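Long-range contacts in SusD homolog (Bacteroides thetaiotaomicron VPI-5482, PDB 3IHV), which probably binds glycans at the outer surface of the bacterium as a SusD-family outer-membrane protein: residues 281-286 and 300-305; 323-328 and 364-369. All blocks are in the same frame, centred on the assembly; numbering follows the deposited sequence.

Contact 1: 281-286 and 300-305; sequences GKWNGV and ANVKVV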
loop_
_atom_site.group_PDB
_atom_site.type_symbol
_atom_site.label_atom_id
_atom_site.label_comp_id
_atom_site.label_asym_id
_atom_site.label_seq_id
_atom_site.Cartn_x
_atom_site.Cartn_y
_atom_site.Cartn_z
ATOM N N GLY A 281 1.470 -12.476 -3.093
ATOM C CA GLY A 281 0.910 -13.826 -3.217
ATOM C C GLY A 281 1.861 -14.923 -2.716
ATOM O O GLY A 281 1.514 -16.104 -2.715
ATOM N N LYS A 282 3.065 -14.540 -2.277
ATOM C CA LYS A 282 4.035 -15.493 -1.768
ATOM C C LYS A 282 4.141 -15.297 -0.267
ATOM O O LYS A 282 3.566 -16.060 0.502
ATOM C CB LYS A 282 5.393 -15.312 -2.485
ATOM C CG LYS A 282 5.275 -15.353 -4.036
ATOM C CD LYS A 282 4.643 -16.618 -4.558
ATOM C CE LYS A 282 5.560 -17.810 -4.479
ATOM N NZ LYS A 282 5.171 -19.151 -5.160
ATOM N N TRP A 283 4.800 -14.222 0.156
ATOM C CA TRP A 283 4.972 -13.952 1.564
ATOM C C TRP A 283 3.632 -13.594 2.230
ATOM O O TRP A 283 3.403 -13.881 3.412
ATOM C CB TRP A 283 5.966 -12.801 1.732
ATOM C CG TRP A 283 6.806 -12.874 2.966
ATOM C CD1 TRP A 283 8.038 -13.443 3.062
ATOM C CD2 TRP A 283 6.520 -12.316 4.263
ATOM N NE1 TRP A 283 8.537 -13.286 4.328
ATOM C CE2 TRP A 283 7.632 -12.585 5.083
ATOM C CE3 TRP A 283 5.443 -11.621 4.802
ATOM C CZ2 TRP A 283 7.680 -12.200 6.423
ATOM C CZ3 TRP A 283 5.505 -11.234 6.114
ATOM C CH2 TRP A 283 6.625 -11.514 6.906
ATOM N N ASN A 284 2.734 -12.992 1.458
ATOM C CA ASN A 284 1.407 -12.651 1.967
ATOM C C ASN A 284 0.330 -13.443 1.234
ATOM O O ASN A 284 -0.813 -13.008 1.112
ATOM C CB ASN A 284 1.150 -11.159 1.858
ATOM C CG ASN A 284 1.014 -10.691 0.424
ATOM O OD1 ASN A 284 1.448 -11.404 -0.521
ATOM N ND2 ASN A 284 0.443 -9.519 0.238
ATOM N N GLY A 285 0.701 -14.604 0.731
ATOM C CA GLY A 285 -0.240 -15.431 0.012
ATOM C C GLY A 285 -1.064 -16.342 0.900
ATOM O O GLY A 285 -1.082 -16.209 2.131
ATOM N N VAL A 286 -1.702 -17.312 0.247
ATOM C CA VAL A 286 -2.393 -18.387 0.927
ATOM C C VAL A 286 -1.330 -19.447 1.114
ATOM O O VAL A 286 -0.549 -19.692 0.190
ATOM C CB VAL A 286 -3.565 -18.917 0.081
ATOM C CG1 VAL A 286 -4.118 -20.202 0.694
ATOM C CG2 VAL A 286 -4.648 -17.844 -0.003
ATOM N N ALA A 300 3.368 -17.500 3.091
ATOM C CA ALA A 300 2.116 -17.039 3.724
ATOM C C ALA A 300 2.289 -16.665 5.185
ATOM O O ALA A 300 1.631 -17.211 6.057
ATOM C CB ALA A 300 0.999 -18.118 3.560
ATOM N N ASN A 301 3.222 -15.770 5.423
ATOM C CA ASN A 301 3.570 -15.315 6.754
ATOM C C ASN A 301 2.715 -14.168 7.297
ATOM O O ASN A 301 2.881 -13.758 8.476
ATOM C CB ASN A 301 5.066 -14.931 6.789
ATOM C CG ASN A 301 5.956 -16.113 6.595
ATOM O OD1 ASN A 301 5.683 -17.173 7.134
ATOM N ND2 ASN A 301 7.063 -15.922 5.887
ATOM N N VAL A 302 1.815 -13.626 6.476
ATOM C CA VAL A 302 0.906 -12.584 6.936
ATOM C C VAL A 302 -0.335 -13.315 7.455
ATOM O O VAL A 302 -1.022 -14.022 6.700
ATOM C CB VAL A 302 0.492 -11.603 5.811
ATOM C CG1 VAL A 302 -0.627 -10.663 6.349
ATOM C CG2 VAL A 302 1.758 -10.824 5.300
ATOM N N LYS A 303 -0.588 -13.165 8.749
ATOM C CA LYS A 303 -1.681 -13.837 9.388
ATOM C C LYS A 303 -2.741 -12.824 9.794
ATOM O O LYS A 303 -2.430 -11.677 10.091
ATOM C CB LYS A 303 -1.173 -14.612 10.617
ATOM C CG LYS A 303 -0.132 -15.644 10.306
ATOM C CD LYS A 303 -0.597 -16.600 9.186
ATOM C CE LYS A 303 0.271 -17.838 9.086
ATOM N NZ LYS A 303 -0.228 -18.691 7.930
ATOM N N VAL A 304 -3.989 -13.260 9.774
ATOM C CA VAL A 304 -5.114 -12.383 10.071
ATOM C C VAL A 304 -5.468 -12.419 11.548
ATOM O O VAL A 304 -5.618 -13.503 12.140
ATOM C CB VAL A 304 -6.375 -12.765 9.243
ATOM C CG1 VAL A 304 -7.568 -11.826 9.589
ATOM C CG2 VAL A 304 -6.059 -12.775 7.745
ATOM N N VAL A 305 -5.622 -11.238 12.152
ATOM C CA VAL A 305 -5.991 -11.173 13.564
ATOM C C VAL A 305 -7.408 -11.714 13.713
ATOM O O VAL A 305 -8.334 -11.212 13.069
ATOM C CB VAL A 305 -5.809 -9.758 14.107
ATOM C CG1 VAL A 305 -6.332 -9.630 15.563
ATOM C CG2 VAL A 305 -4.295 -9.322 14.023
HETATM O O HOH W 1 0.106 -14.671 4.192
#
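The indole of Trp283 carries Asn301 on one face and Val302 at its edge. Asn301 CB sits 3.6 Å from the centroid of the six-membered ring, almost on the normal, a CH-pi contact; its amide plane stands 78° to the indole, and ND2 lies over the same face toward the rim. Val302 holds CG2 anti to its own carbonyl carbon, where CG2 meets CE3 of Trp283 at 3.8 Å, near the ring plane, and CB of Asn284 at 3.5 Å. Tyr39 and helix 40-44 also pack against the indole. An alanine at Trp283 would probably open a gap here, leaving Asn301 CB without its aromatic face and Val302 CG2 freer to shift.

Residues 282-285 form a type I turn, two of whose carbonyls accept from the residues leading into strand 302-304: Lys282 O takes Ala300 N at 3.0 Å, and Trp283 O takes Asn301 N at 2.8 Å, with a weak bond from Val302 N. Glycine suits position 285, since a CB would clash with Gly281 O. Strand 302-304 pairs antiparallel with 52-54. The chemistry implies a buried turn with two carbonyls met by N-H groups while the indole gives Asn301 CB and Val302 apolar cover.

Contact 2: 323-328 and 364-369; sequences LSIANY and QNYTPA
Asn327 lays its CB over one face of the Tyr366 ring, 3.5 Å from CZ, in a CH-pi contact offset toward the rim. Ile325 reaches the same ring obliquely, its CG2 lying 3.8 Å from CD2 of Tyr366. On the opposite face of the strand pair from Ile325, Ala326 CB and Ala369 CB meet at 3.8 Å; a methyl suits this place because Ala326 CB also lies over a face of the Tyr328 ring.

Ala326 N gives a nearly straight bond (173°) to Thr367 O at 2.8 Å, and Thr367 N returns one to Ala326 O at 3.2 Å. Ala369 N reaches Ser324 O at 2.8 Å from well above the carbonyl plane, at the end of helix 320-324. Pro368, which has no N-H to give, fits the non-hydrogen-bonded pair with Ile325. Thr367 turns OG1 between its backbone N and carbonyl carbon (chi1 62°), and OG1 donates to Pro368 O at 2.9 Å; a water links OG1 to Tyr328 O.

Farther out, Asp353 accepts from both Tyr366 OH and Asn327 ND2, which would fix ring and amide together, while Asp372 takes Tyr328 OH and His306 meets the Tyr366 ring edge-to-face. The pairing adds strand 367-368 to the edge of a small three-stranded antiparallel sheet, with 325-330 at its centre and 335-337 on the other side.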
loop_
_atom_site.group_PDB
_atom_site.type_symbol
_atom_site.label_atom_id
_atom_site.label_comp_id
_atom_site.label_asym_id
_atom_site.label_seq_id
_atom_site.Cartn_x
_atom_site.Cartn_y
_atom_site.Cartn_z
ATOM N N LEU A 323 -13.628 -13.077 0.205
ATOM C CA LEU A 323 -12.695 -12.742 -0.853
ATOM C C LEU A 323 -11.401 -12.190 -0.315
ATOM O O LEU A 323 -10.399 -12.238 -1.028
ATOM C CB LEU A 323 -13.298 -11.749 -1.839
ATOM C CG LEU A 323 -14.384 -12.341 -2.709
ATOM C CD1 LEU A 323 -15.183 -11.255 -3.465
ATOM C CD2 LEU A 323 -13.757 -13.331 -3.730
ATOM N N SER A 324 -11.421 -11.711 0.938
ATOM C CA SER A 324 -10.272 -11.094 1.573
ATOM C C SER A 324 -9.448 -11.968 2.513
ATOM O O SER A 324 -8.214 -11.801 2.609
ATOM C CB SER A 324 -10.756 -9.867 2.367
ATOM O OG SER A 324 -11.333 -8.893 1.502
ATOM N N ILE A 325 -10.114 -12.943 3.139
ATOM C CA ILE A 325 -9.516 -13.778 4.195
ATOM C C ILE A 325 -9.665 -15.256 3.866
ATOM O O ILE A 325 -10.772 -15.705 3.538
ATOM C CB ILE A 325 -10.176 -13.510 5.560
ATOM C CG1 ILE A 325 -10.066 -12.035 5.953
ATOM C CG2 ILE A 325 -9.580 -14.383 6.674
ATOM C CD1 ILE A 325 -10.828 -11.633 7.249
ATOM N N ALA A 326 -8.539 -15.979 3.929
ATOM C CA ALA A 326 -8.476 -17.390 3.640
ATOM C C ALA A 326 -8.429 -18.188 4.930
ATOM O O ALA A 326 -7.488 -18.061 5.699
ATOM C CB ALA A 326 -7.228 -17.747 2.803
ATOM N N ASN A 327 -9.434 -19.014 5.144
ATOM C CA ASN A 327 -9.460 -19.918 6.297
ATOM C C ASN A 327 -8.942 -21.293 5.888
ATOM O O ASN A 327 -9.150 -22.278 6.607
ATOM C CB ASN A 327 -10.882 -20.016 6.864
ATOM C CG ASN A 327 -11.868 -20.687 5.914
ATOM O OD1 ASN A 327 -11.570 -20.960 4.741
ATOM N ND2 ASN A 327 -13.063 -20.988 6.430
ATOM N N TYR A 328 -8.192 -21.326 4.787
ATOM C CA TYR A 328 -7.755 -22.568 4.162
ATOM C C TYR A 328 -6.344 -22.426 3.682
ATOM O O TYR A 328 -5.837 -21.320 3.576
ATOM C CB TYR A 328 -8.639 -22.837 2.922
ATOM C CG TYR A 328 -8.622 -21.720 1.889
ATOM C CD1 TYR A 328 -7.631 -21.665 0.901
ATOM C CD2 TYR A 328 -9.568 -20.697 1.915
ATOM C CE1 TYR A 328 -7.597 -20.658 -0.043
ATOM C CE2 TYR A 328 -9.535 -19.666 0.984
ATOM C CZ TYR A 328 -8.553 -19.661 -0.014
ATOM O OH TYR A 328 -8.491 -18.632 -0.942
ATOM N N GLN A 364 -5.450 -18.838 14.109
ATOM C CA GLN A 364 -4.461 -17.787 14.050
ATOM C C GLN A 364 -3.619 -17.817 12.776
ATOM O O GLN A 364 -2.883 -16.857 12.480
ATOM C CB GLN A 364 -3.556 -17.850 15.295
ATOM C CG GLN A 364 -4.325 -17.699 16.610
ATOM C CD GLN A 364 -3.434 -17.928 17.830
ATOM O OE1 GLN A 364 -3.262 -17.033 18.651
ATOM N NE2 GLN A 364 -2.865 -19.150 17.941
ATOM N N ASN A 365 -3.729 -18.912 12.015
ATOM C CA ASN A 365 -2.961 -19.095 10.800
ATOM C C ASN A 365 -3.686 -18.648 9.526
ATOM O O ASN A 365 -3.088 -18.737 8.456
ATOM C CB ASN A 365 -2.477 -20.533 10.675
ATOM C CG ASN A 365 -1.347 -20.847 11.623
ATOM O OD1 ASN A 365 -0.493 -20.000 11.870
ATOM N ND2 ASN A 365 -1.289 -22.088 12.096
ATOM N N TYR A 366 -4.936 -18.183 9.620
ATOM C CA TYR A 366 -5.647 -17.623 8.465
ATOM C C TYR A 366 -4.751 -16.566 7.826
ATOM O O TYR A 366 -3.975 -15.878 8.520
ATOM C CB TYR A 366 -6.934 -16.884 8.862
ATOM C CG TYR A 366 -8.160 -17.665 9.293
ATOM C CD1 TYR A 366 -8.117 -19.026 9.612
ATOM C CD2 TYR A 366 -9.370 -16.986 9.462
ATOM C CE1 TYR A 366 -9.259 -19.692 10.027
ATOM C CE2 TYR A 366 -10.482 -17.614 9.876
ATOM C CZ TYR A 366 -10.431 -18.969 10.185
ATOM O OH TYR A 366 -11.560 -19.615 10.591
ATOM N N THR A 367 -4.888 -16.414 6.507
ATOM C CA THR A 367 -4.079 -15.484 5.726
ATOM C C THR A 367 -4.990 -14.590 4.883
ATOM O O THR A 367 -6.207 -14.795 4.827
ATOM C CB THR A 367 -3.154 -16.248 4.747
ATOM O OG1 THR A 367 -3.965 -17.000 3.800
ATOM C CG2 THR A 367 -2.236 -17.205 5.507
ATOM N N PRO A 368 -4.404 -13.593 4.225
ATOM C CA PRO A 368 -5.226 -12.928 3.216
ATOM C C PRO A 368 -5.541 -13.935 2.099
ATOM O O PRO A 368 -4.799 -14.913 1.907
ATOM C CB PRO A 368 -4.284 -11.821 2.680
ATOM C CG PRO A 368 -3.160 -11.703 3.701
ATOM C CD PRO A 368 -3.064 -13.002 4.358
ATOM N N ALA A 369 -6.638 -13.708 1.369
ATOM C CA ALA A 369 -7.006 -14.527 0.213
ATOM C C ALA A 369 -6.961 -13.713 -1.079
ATOM O O ALA A 369 -7.179 -14.241 -2.158
ATOM C CB ALA A 369 -8.392 -15.118 0.392
HETATM O O HOH W 2 -9.872 -13.952 -2.898
HETATM O O HOH W 3 -3.509 -19.776 4.062
#

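The two contacts follow one another along the chain, yet their centres lie about 8 Å apart and the two touch directly. Residues 300-305 reach residues 364-369 through a probable hydrogen bond from Val304 N to Tyr366 O at 2.9 Å. Lys303 adds a second tie: its NZ lies 2.9 Å from Asn365 O while also bonding to Ala300 O, so one ammonium grips both contacts. Gly285 O also packs 3.3 Å from Thr367 CB. Neither contact forms a metal site; the Lys282 side chain is about 12 Å from a bound sodium ion. Ethanediol, probably from the crystallisation liquor, lies about 3 Å from the Asn327 side chain.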